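Local structure of transcription factor MBP1 (Magnaporthe oryzae, 4UX5) at a contact of chain A with DNA. The protein binds DNA through its N-terminal winged helix-turn-helix domain and probably acts as a transcription activator for RNA polymerase II genes. Sequence-based numbering; all coordinates share one arbitrary frame.

A contact of chain A with DNA. Residues 50, 54, 63, 84. With nucleotides of chain B.
Lys54 and Arg63 divide the 5'-phosphate of DC9 in chain B between them, each taking a different non-bridging oxygen. The ammonium NZ of Lys54 forms a hydrogen bond and salt bridge with OP1 at 2.7 Å, and its CD and CE methylenes lie against the same oxygen. The second interaction is looser: NH2 of the Arg63 guanidinium faces OP2 at 3.3 Å, a salt bridge whose hydrogen bond is weak and bent, with 134° at the hydrogen. Arg63 adds a further link through water. Its NE holds water 1, lying in the guanidinium plane at the edge, at 2.6 Å and nearly straight, and the water stands 3.3 Å from the bridging O5' of DC9. Beside this oxygen Thr50 presents a methyl group, CG2, which meets C5' of the deoxyribose at 3.8 Å; CG2 is anti to the backbone N, with OG1 beside that nitrogen (chi1 -50°), which turns the methyl towards the sugar-phosphate backbone. Gly84, in the 3-10 helix 84-86, brings a backbone carbonyl alongside the preceding sugar, with O 3.5 Å from C4' of DG8.

The two side chains also pack on each other. CG of Lys54 sits 3.4 Å above the centre of one guanidinium face of Arg63, and probably helps to hold that group in place. Beyond CG, a bend at chi3 (64°) carries CE and NZ on towards OP1. Arg63 reaches across from helix 60-71, whereas Thr50 and Lys54 lie one turn apart on helix 49-55. Both cationic groups probably find their electrostatic balance in the phosphate they share.

The site illustrates how a backbone contact probably helps to set a domain's register: here the two base-paired nucleotides are met through phosphate and sugar, not through their bases. For this winged helix-turn-helix domain, of the KilA-N family, the contact fastens two helices to one DNA strand and probably helps position the domain on its target.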
ATOM      1  N   THR A  50       8.967  -1.508 -10.600  1.00 31.73           N
ATOM      2  CA  THR A  50       9.170  -0.078 -10.399  1.00 31.64           C
ATOM      3  C   THR A  50      10.640   0.276 -10.591  1.00 30.94           C
ATOM      4  O   THR A  50      10.968   1.328 -11.136  1.00 48.32           O
ATOM      5  CB  THR A  50       8.700   0.370  -8.999  1.00 34.09           C
ATOM      6  OG1 THR A  50       7.375  -0.116  -8.763  1.00 31.59           O
ATOM      7  CG2 THR A  50       8.706   1.887  -8.884  1.00 33.99           C
ATOM      8  N   LYS A  54      12.193   2.620 -13.624  1.00 43.42           N
ATOM      9  CA  LYS A  54      13.086   3.695 -13.197  1.00 42.02           C
ATOM     10  C   LYS A  54      14.440   3.579 -13.881  1.00 48.40           C
ATOM     11  O   LYS A  54      15.132   4.577 -14.082  1.00 53.90           O
ATOM     12  CB  LYS A  54      13.272   3.682 -11.678  1.00 38.17           C
ATOM     13  CG  LYS A  54      12.099   4.240 -10.899  1.00 38.58           C
ATOM     14  CD  LYS A  54      12.259   3.986  -9.408  1.00 37.31           C
ATOM     15  CE  LYS A  54      13.465   4.719  -8.845  1.00 39.37           C
ATOM     16  NZ  LYS A  54      13.596   4.529  -7.374  1.00 37.93           N
ATOM     17  N   ARG A  63       5.655   6.169 -15.303  1.00 49.91           N
ATOM     18  CA  ARG A  63       5.635   4.783 -14.858  1.00 51.95           C
ATOM     19  C   ARG A  63       4.391   4.495 -14.027  1.00 51.17           C
ATOM     20  O   ARG A  63       3.951   3.352 -13.954  1.00 50.57           O
ATOM     21  CB  ARG A  63       6.906   4.439 -14.073  1.00 43.39           C
ATOM     22  CG  ARG A  63       7.181   5.293 -12.848  1.00 41.56           C
ATOM     23  CD  ARG A  63       8.511   4.885 -12.218  1.00 38.31           C
ATOM     24  NE  ARG A  63       8.764   5.546 -10.940  1.00 53.41           N
ATOM     25  CZ  ARG A  63       9.545   6.610 -10.786  1.00 52.44           C
ATOM     26  NH1 ARG A  63      10.156   7.144 -11.835  1.00 53.47           N
ATOM     27  NH2 ARG A  63       9.716   7.140  -9.582  1.00 52.23           N
ATOM     28  N   GLY A  84      12.499   1.657   2.348  1.00 37.15           N
ATOM     29  CA  GLY A  84      12.117   2.428   1.177  1.00 38.00           C
ATOM     30  C   GLY A  84      12.496   1.863  -0.178  1.00 39.32           C
ATOM     31  O   GLY A  84      11.676   1.835  -1.094  1.00 43.42           O
TER
ATOM     32  P    DG B   8      15.082   6.596  -1.446  1.00 48.78           P
ATOM     33  OP1  DG B   8      15.987   5.527  -1.924  1.00 53.26           O
ATOM     34  OP2  DG B   8      15.432   8.018  -1.658  1.00 51.81           O
ATOM     35  O5'  DG B   8      13.628   6.351  -2.061  1.00 33.72           O
ATOM     36  C5'  DG B   8      13.043   5.062  -1.979  1.00 36.76           C
ATOM     37  C4'  DG B   8      11.547   5.122  -2.216  1.00 36.98           C
ATOM     38  O4'  DG B   8      10.870   5.608  -1.021  1.00 37.65           O
ATOM     39  C3'  DG B   8      11.098   6.052  -3.352  1.00 38.14           C
ATOM     40  O3'  DG B   8      10.023   5.453  -4.031  1.00 41.27           O
ATOM     41  C2'  DG B   8      10.609   7.275  -2.589  1.00 38.58           C
ATOM     42  C1'  DG B   8       9.936   6.572  -1.429  1.00 37.75           C
ATOM     43  N9   DG B   8       9.592   7.437  -0.309  1.00 36.94           N
ATOM     44  C8   DG B   8      10.071   8.696  -0.051  1.00 39.10           C
ATOM     45  N7   DG B   8       9.563   9.234   1.026  1.00 40.17           N
ATOM     46  C5   DG B   8       8.686   8.269   1.505  1.00 38.17           C
ATOM     47  C6   DG B   8       7.849   8.284   2.645  1.00 35.70           C
ATOM     48  O6   DG B   8       7.711   9.185   3.483  1.00 48.55           O
ATOM     49  N1   DG B   8       7.122   7.101   2.766  1.00 35.06           N
ATOM     50  C2   DG B   8       7.198   6.040   1.894  1.00 40.33           C
ATOM     51  N2   DG B   8       6.422   4.982   2.170  1.00 33.46           N
ATOM     52  N3   DG B   8       7.979   6.016   0.823  1.00 32.59           N
ATOM     53  C4   DG B   8       8.691   7.160   0.693  1.00 36.77           C
ATOM     54  P    DC B   9      10.128   5.097  -5.589  1.00 41.04           P
ATOM     55  OP1  DC B   9      11.364   4.306  -5.789  1.00 44.61           O
ATOM     56  OP2  DC B   9       9.925   6.357  -6.337  1.00 44.74           O
ATOM     57  O5'  DC B   9       8.860   4.150  -5.827  1.00 41.11           O
ATOM     58  C5'  DC B   9       8.793   2.883  -5.178  1.00 38.35           C
ATOM     59  C4'  DC B   9       7.500   2.733  -4.392  1.00 41.08           C
ATOM     60  O4'  DC B   9       7.526   3.597  -3.243  1.00 44.88           O
ATOM     61  C3'  DC B   9       6.240   3.133  -5.135  1.00 37.69           C
ATOM     62  O3'  DC B   9       5.758   2.027  -5.884  1.00 39.15           O
ATOM     63  C2'  DC B   9       5.273   3.508  -4.002  1.00 34.83           C
ATOM     64  C1'  DC B   9       6.200   3.839  -2.822  1.00 30.24           C
ATOM     65  N1   DC B   9       6.107   5.257  -2.348  1.00 30.72           N
ATOM     66  C2   DC B   9       5.292   5.575  -1.252  1.00 31.55           C
ATOM     67  O2   DC B   9       4.646   4.679  -0.698  1.00 31.79           O
ATOM     68  N3   DC B   9       5.229   6.862  -0.833  1.00 32.44           N
ATOM     69  C4   DC B   9       5.937   7.802  -1.456  1.00 32.41           C
ATOM     70  N4   DC B   9       5.842   9.056  -1.005  1.00 33.64           N
ATOM     71  C5   DC B   9       6.774   7.501  -2.570  1.00 36.50           C
ATOM     72  C6   DC B   9       6.830   6.227  -2.977  1.00 30.77           C
TER
HETATM   73  O   HOH W   1       7.491   5.034  -8.684  1.00 42.75           O